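Local coordinates for protein adenylation domain (Streptomyces sp., PDB 5N9X) that is an adenylation domain of the ANL superfamily that binds ATP and threonine, at residues D450-V455 with G514-A519; V466-A471 with P506-T511. All coordinates share one frame; numbering follows the deposited sequence.

Contact 1: residues D450-V455 with G514-A519. With ATP (adenosine-5'-triphosphate), chain D; THR (threonine), chain C.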
loop_
_atom_site.group_PDB
_atom_site.type_symbol
_atom_site.label_atom_id
_atom_site.label_comp_id
_atom_site.label_asym_id
_atom_site.label_seq_id
_atom_site.Cartn_x
_atom_site.Cartn_y
_atom_site.Cartn_z
ATOM N N ASP A 450 12.508 14.787 5.357
ATOM C CA ASP A 450 11.985 13.632 6.083
ATOM C C ASP A 450 12.811 13.241 7.297
ATOM O O ASP A 450 14.020 13.467 7.334
ATOM C CB ASP A 450 11.889 12.435 5.136
ATOM C CG ASP A 450 10.629 11.632 5.342
ATOM O OD1 ASP A 450 10.149 11.521 6.499
ATOM O OD2 ASP A 450 10.105 11.123 4.326
ATOM N N ALA A 451 12.162 12.620 8.275
ATOM C CA ALA A 451 12.850 12.175 9.484
ATOM C C ALA A 451 12.351 10.814 9.993
ATOM O O ALA A 451 11.175 10.501 9.885
ATOM C CB ALA A 451 12.698 13.228 10.575
ATOM N N VAL A 452 13.259 10.021 10.557
ATOM C CA VAL A 452 12.915 8.786 11.265
ATOM C C VAL A 452 13.517 8.848 12.665
ATOM O O VAL A 452 14.733 9.006 12.808
ATOM C CB VAL A 452 13.439 7.542 10.533
ATOM C CG1 VAL A 452 13.210 6.265 11.357
ATOM C CG2 VAL A 452 12.812 7.434 9.168
ATOM N N VAL A 453 12.677 8.748 13.689
ATOM C CA VAL A 453 13.159 8.847 15.057
ATOM C C VAL A 453 12.880 7.539 15.775
ATOM O O VAL A 453 11.753 7.040 15.725
ATOM C CB VAL A 453 12.492 10.012 15.833
ATOM C CG1 VAL A 453 12.983 10.043 17.279
ATOM C CG2 VAL A 453 12.750 11.344 15.152
ATOM N N TRP A 454 13.888 6.966 16.427
ATOM C CA TRP A 454 13.655 5.736 17.193
ATOM C C TRP A 454 14.520 5.616 18.453
ATOM O O TRP A 454 15.456 6.381 18.653
ATOM C CB TRP A 454 13.862 4.502 16.295
ATOM C CG TRP A 454 15.274 4.181 15.957
ATOM C CD1 TRP A 454 16.036 3.155 16.458
ATOM C CD2 TRP A 454 16.100 4.869 15.019
ATOM N NE1 TRP A 454 17.285 3.168 15.882
ATOM C CE2 TRP A 454 17.354 4.210 14.999
ATOM C CE3 TRP A 454 15.910 5.993 14.202
ATOM C CZ2 TRP A 454 18.404 4.631 14.187
ATOM C CZ3 TRP A 454 16.950 6.417 13.399
ATOM C CH2 TRP A 454 18.188 5.740 13.397
ATOM N N VAL A 455 14.166 4.675 19.315
ATOM C CA VAL A 455 15.037 4.313 20.422
ATOM C C VAL A 455 16.085 3.327 19.907
ATOM O O VAL A 455 15.762 2.313 19.320
ATOM C CB VAL A 455 14.250 3.719 21.610
ATOM C CG1 VAL A 455 15.203 3.361 22.763
ATOM C CG2 VAL A 455 13.211 4.727 22.095
ATOM N N GLY A 514 7.475 2.036 -1.094
ATOM C CA GLY A 514 7.893 3.420 -0.939
ATOM C C GLY A 514 7.925 4.033 0.463
ATOM O O GLY A 514 8.289 5.206 0.609
ATOM N N LYS A 515 7.542 3.286 1.497
ATOM C CA LYS A 515 7.697 3.807 2.864
ATOM C C LYS A 515 9.154 3.742 3.368
ATOM O O LYS A 515 9.976 2.967 2.857
ATOM C CB LYS A 515 6.782 3.065 3.849
ATOM C CG LYS A 515 5.316 3.199 3.551
ATOM C CD LYS A 515 4.495 2.256 4.410
ATOM C CE LYS A 515 3.116 2.056 3.829
ATOM N NZ LYS A 515 2.247 1.253 4.714
ATOM N N ALA A 516 9.450 4.569 4.370
ATOM C CA ALA A 516 10.733 4.521 5.067
ATOM C C ALA A 516 10.907 3.192 5.796
ATOM O O ALA A 516 10.066 2.802 6.608
ATOM C CB ALA A 516 10.840 5.671 6.044
ATOM N N ASP A 517 11.998 2.500 5.495
ATOM C CA ASP A 517 12.303 1.226 6.136
ATOM C C ASP A 517 13.018 1.538 7.449
ATOM O O ASP A 517 14.180 1.954 7.448
ATOM C CB ASP A 517 13.159 0.365 5.197
ATOM C CG ASP A 517 13.443 -1.050 5.736
ATOM O OD1 ASP A 517 13.120 -1.375 6.912
ATOM O OD2 ASP A 517 13.995 -1.842 4.931
ATOM N N ARG A 518 12.307 1.365 8.558
ATOM C CA ARG A 518 12.794 1.723 9.888
ATOM C C ARG A 518 13.946 0.800 10.353
ATOM O O ARG A 518 14.987 1.283 10.854
ATOM C CB ARG A 518 11.632 1.713 10.909
ATOM C CG ARG A 518 10.478 2.728 10.602
ATOM C CD ARG A 518 9.400 2.819 11.731
ATOM N NE ARG A 518 9.936 3.435 12.948
ATOM C CZ ARG A 518 9.935 4.740 13.227
ATOM N NH1 ARG A 518 9.360 5.621 12.418
ATOM N NH2 ARG A 518 10.475 5.165 14.361
ATOM N N ALA A 519 13.768 -0.512 10.176
ATOM C CA ALA A 519 14.826 -1.496 10.473
ATOM C C ALA A 519 16.102 -1.246 9.658
ATOM O O ALA A 519 17.209 -1.495 10.134
ATOM C CB ALA A 519 14.323 -2.909 10.223
HETATM P PG ATP D . 2.481 -4.620 8.810
HETATM O O1G ATP D . 1.897 -4.126 10.128
HETATM O O2G ATP D . 3.622 -5.578 8.964
HETATM O O3G ATP D . 1.462 -5.185 7.836
HETATM P PB ATP D . 2.512 -2.103 7.319
HETATM O O1B ATP D . 1.875 -1.312 8.467
HETATM O O2B ATP D . 3.347 -1.400 6.297
HETATM O O3B ATP D . 3.244 -3.336 8.096
HETATM P PA ATP D . 0.484 -2.367 5.445
HETATM O O1A ATP D . -0.829 -3.105 5.556
HETATM O O2A ATP D . 1.129 -2.242 4.069
HETATM O O3A ATP D . 1.490 -3.021 6.496
HETATM O "O5'" ATP D . 0.443 -0.883 6.133
HETATM C "C5'" ATP D . -0.665 -0.342 6.853
HETATM C "C4'" ATP D . -0.174 0.650 7.910
HETATM O "O4'" ATP D . 0.043 1.936 7.350
HETATM C "C3'" ATP D . -1.098 0.821 9.102
HETATM O "O3'" ATP D . -0.502 0.122 10.190
HETATM C "C2'" ATP D . -1.129 2.300 9.392
HETATM O "O2'" ATP D . -0.292 2.551 10.518
HETATM C "C1'" ATP D . -0.504 2.966 8.185
HETATM N N9 ATP D . -1.511 3.738 7.394
HETATM C C8 ATP D . -2.129 3.299 6.274
HETATM N N7 ATP D . -2.987 4.213 5.763
HETATM C C5 ATP D . -2.922 5.289 6.566
HETATM C C6 ATP D . -3.577 6.616 6.586
HETATM N N6 ATP D . -4.472 6.946 5.634
HETATM N N1 ATP D . -3.257 7.464 7.584
HETATM C C2 ATP D . -2.382 7.096 8.541
HETATM N N3 ATP D . -1.727 5.915 8.593
HETATM C C4 ATP D . -1.955 4.974 7.644
HETATM N N THR C . -2.786 -1.064 2.119
HETATM C CA THR C . -1.730 -0.060 1.920
HETATM C C THR C . -0.827 -0.141 3.118
HETATM O O THR C . 0.274 0.426 3.255
HETATM C CB THR C . -2.275 1.382 1.798
HETATM O OG1 THR C . -3.204 1.649 2.870
HETATM C CG2 THR C . -2.954 1.582 0.449
HETATM O OXT THR C . -1.315 -0.830 4.003
#
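Lys515 NZ is held by three acceptors. Its shortest bond runs from Lys515 NZ to O of the bound threonine, at 2.6 Å. A weak one reaches O2B of ATP, 3.3 Å from Lys515 NZ, and another weak one goes to the carbonyl of Gly285. Lys515 NZ also comes within 3.1 Å of ATP O5'. The Lys515 chain is extended beyond CG, so the amine reaches away from strand 450-457 toward the ligands.

Arg518, just after the N-cap residue Asp517, joins the segment to the strand. Its chain bends at chi3 (69°), which turns the guanidinium against Val452 and Val453. Arg518 NH2 gives a short but bent, weak hydrogen bond to Val453 O, 2.6 Å away at an N-H...O angle of 126°. That oxygen lies at the edge of the guanidinium, near its plane. Val452 CG1 sits over one face of the Arg518 guanidinium, 3.9 Å above the plane and offset toward the rim. NH1 forms a salt bridge with Glu439 OE2, which also accepts Val453 N; this pair joins helix 435-443 to the contact.

Val452 spreads its methyls. Val452 CG2 meets Ala516 CB at 4.1 Å. Asp517 OD1 caps the helix with a weak hydrogen bond from Ser520 N.

A C-terminal-domain lysine reaching the bound ligands is as in other adenylation domains of this superfamily. The Lys515 charge, close to the phosphates and the threonine oxygen, probably offsets negative charge there.

Contact 2: residues V466-A471 with P506-T511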
loop_
_atom_site.group_PDB
_atom_site.type_symbol
_atom_site.label_atom_id
_atom_site.label_comp_id
_atom_site.label_asym_id
_atom_site.label_seq_id
_atom_site.Cartn_x
_atom_site.Cartn_y
_atom_site.Cartn_z
ATOM N N VAL A 466 17.303 8.519 18.894
ATOM C CA VAL A 466 18.149 8.776 17.739
ATOM C C VAL A 466 17.277 9.253 16.574
ATOM O O VAL A 466 16.086 8.951 16.523
ATOM C CB VAL A 466 18.967 7.498 17.390
ATOM C CG1 VAL A 466 19.564 7.558 16.018
ATOM C CG2 VAL A 466 20.056 7.307 18.416
ATOM N N CYS A 467 17.859 10.049 15.683
ATOM C CA CYS A 467 17.152 10.531 14.505
ATOM C C CYS A 467 17.988 10.417 13.244
ATOM O O CYS A 467 19.151 10.822 13.220
ATOM C CB CYS A 467 16.718 11.986 14.683
ATOM S SG CYS A 467 16.064 12.733 13.163
ATOM N N ALA A 468 17.388 9.871 12.193
ATOM C CA ALA A 468 17.931 10.069 10.854
ATOM C C ALA A 468 16.995 11.023 10.085
ATOM O O ALA A 468 15.770 11.032 10.282
ATOM C CB ALA A 468 18.097 8.752 10.124
ATOM N N TYR A 469 17.574 11.840 9.222
ATOM C CA TYR A 469 16.786 12.817 8.491
ATOM C C TYR A 469 17.438 13.150 7.145
ATOM O O TYR A 469 18.640 12.967 6.961
ATOM C CB TYR A 469 16.613 14.101 9.320
ATOM C CG TYR A 469 17.917 14.861 9.447
ATOM C CD1 TYR A 469 18.922 14.411 10.292
ATOM C CD2 TYR A 469 18.155 16.000 8.691
ATOM C CE1 TYR A 469 20.110 15.082 10.402
ATOM C CE2 TYR A 469 19.344 16.680 8.790
ATOM C CZ TYR A 469 20.316 16.221 9.649
ATOM O OH TYR A 469 21.505 16.904 9.751
ATOM N N THR A 470 16.638 13.684 6.230
ATOM C CA THR A 470 17.115 14.030 4.897
ATOM C C THR A 470 16.868 15.501 4.590
ATOM O O THR A 470 15.980 16.117 5.179
ATOM C CB THR A 470 16.432 13.162 3.819
ATOM O OG1 THR A 470 15.021 13.141 4.056
ATOM C CG2 THR A 470 16.954 11.725 3.890
ATOM N N ALA A 471 17.650 16.059 3.673
ATOM C CA ALA A 471 17.479 17.447 3.238
ATOM C C ALA A 471 16.802 17.513 1.871
ATOM O O ALA A 471 16.385 18.579 1.412
ATOM C CB ALA A 471 18.823 18.160 3.204
ATOM N N PRO A 506 21.468 11.044 2.607
ATOM C CA PRO A 506 21.089 11.607 1.296
ATOM C C PRO A 506 19.637 11.272 0.933
ATOM O O PRO A 506 18.910 12.094 0.368
ATOM C CB PRO A 506 22.076 10.943 0.319
ATOM C CG PRO A 506 23.242 10.541 1.161
ATOM C CD PRO A 506 22.657 10.178 2.512
ATOM N N GLU A 507 19.235 10.047 1.264
ATOM C CA GLU A 507 17.849 9.586 1.150
ATOM C C GLU A 507 17.603 8.600 2.288
ATOM O O GLU A 507 18.543 7.990 2.777
ATOM C CB GLU A 507 17.569 8.889 -0.201
ATOM C CG GLU A 507 18.554 9.168 -1.346
ATOM C CD GLU A 507 18.356 8.214 -2.533
ATOM O OE1 GLU A 507 17.643 7.200 -2.363
ATOM O OE2 GLU A 507 18.917 8.470 -3.631
ATOM N N LEU A 508 16.353 8.427 2.700
ATOM C CA LEU A 508 16.030 7.357 3.630
ATOM C C LEU A 508 15.886 6.070 2.819
ATOM O O LEU A 508 15.399 6.109 1.685
ATOM C CB LEU A 508 14.744 7.662 4.399
ATOM C CG LEU A 508 14.788 8.816 5.405
ATOM C CD1 LEU A 508 13.452 9.003 6.095
ATOM C CD2 LEU A 508 15.907 8.649 6.427
ATOM N N PRO A 509 16.325 4.929 3.384
ATOM C CA PRO A 509 16.113 3.638 2.725
ATOM C C PRO A 509 14.636 3.311 2.645
ATOM O O PRO A 509 13.897 3.700 3.552
ATOM C CB PRO A 509 16.857 2.651 3.633
ATOM C CG PRO A 509 16.872 3.308 4.964
ATOM C CD PRO A 509 17.054 4.770 4.657
ATOM N N ARG A 510 14.231 2.594 1.596
ATOM C CA ARG A 510 12.825 2.403 1.252
ATOM C C ARG A 510 12.479 0.938 1.034
ATOM O O ARG A 510 13.154 0.267 0.253
ATOM C CB ARG A 510 12.494 3.156 -0.038
ATOM C CG ARG A 510 12.724 4.646 -0.048
ATOM C CD ARG A 510 11.731 5.431 0.766
ATOM N NE ARG A 510 12.063 6.848 0.715
ATOM C CZ ARG A 510 11.489 7.774 1.468
ATOM N NH1 ARG A 510 10.513 7.439 2.297
ATOM N NH2 ARG A 510 11.870 9.038 1.375
ATOM N N THR A 511 11.420 0.458 1.697
ATOM C CA THR A 511 10.784 -0.809 1.331
ATOM C C THR A 511 10.027 -0.600 0.001
ATOM O O THR A 511 9.787 0.539 -0.400
ATOM C CB THR A 511 9.829 -1.325 2.436
ATOM O OG1 THR A 511 9.124 -0.228 3.008
ATOM C CG2 THR A 511 10.603 -2.028 3.550
#
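The small mixed sheet of the C-terminal domain of this AMP-binding enzyme is formed by strands 450-457, 463-470 and 501-505. Here part of its middle strand, 463-470, meets the loop that follows strand 501-505. The touching parts run 122° apart.

The apolar contacts centre on Leu508. Its CG is anti to its own carbonyl carbon (chi1 -68°), and the branch leans toward the strand. Leu508 CD2 meets Ala468 CB at 4.3 Å. Leu508 CG approaches Thr470 CG2 at 3.9 Å. Leu508 also touches Asp450 and Val452 on the neighbouring strand, while Ala468 packs on Leu505 and Val521 as well. The side chains thus link three strands, the loop and helix 518-528.

The polar ends find partners elsewhere. Thr470 OG1 stands between its backbone N and carbonyl carbon, and is weakly hydrogen-bonded to Asp450 N. Tyr469 points away from the loop, and its OH bonds to Pro480 O.

The last kind of contact is methyl on backbone. Thr470 is buried, with its CB toward the loop, and CG2 lies against the peptide between Glu507 and Leu508. Thr470 CG2 is 3.6 Å from Glu507 C and equally 3.6 Å from Leu508 N.

Strand 450-457 comes first and pairs antiparallel with the next strand, 463-470. One probable hydrogen bond of this pair, Val452 N to Ala468 O at 2.7 Å, ties contact 1 directly to contact 2. The chain then passes through helix 482-492 to strand 501-505, on the far side of the middle strand. Contact 2 closes the inner loop when 506-511 returns to 466-471. Contact 1 closes the outer loop when 514-519 reaches 450-455. The two nest without crossing, their centres 7 Å apart. Together they tie the loop after the last strand, and the start of the C-terminal helix, to the three-stranded sheet.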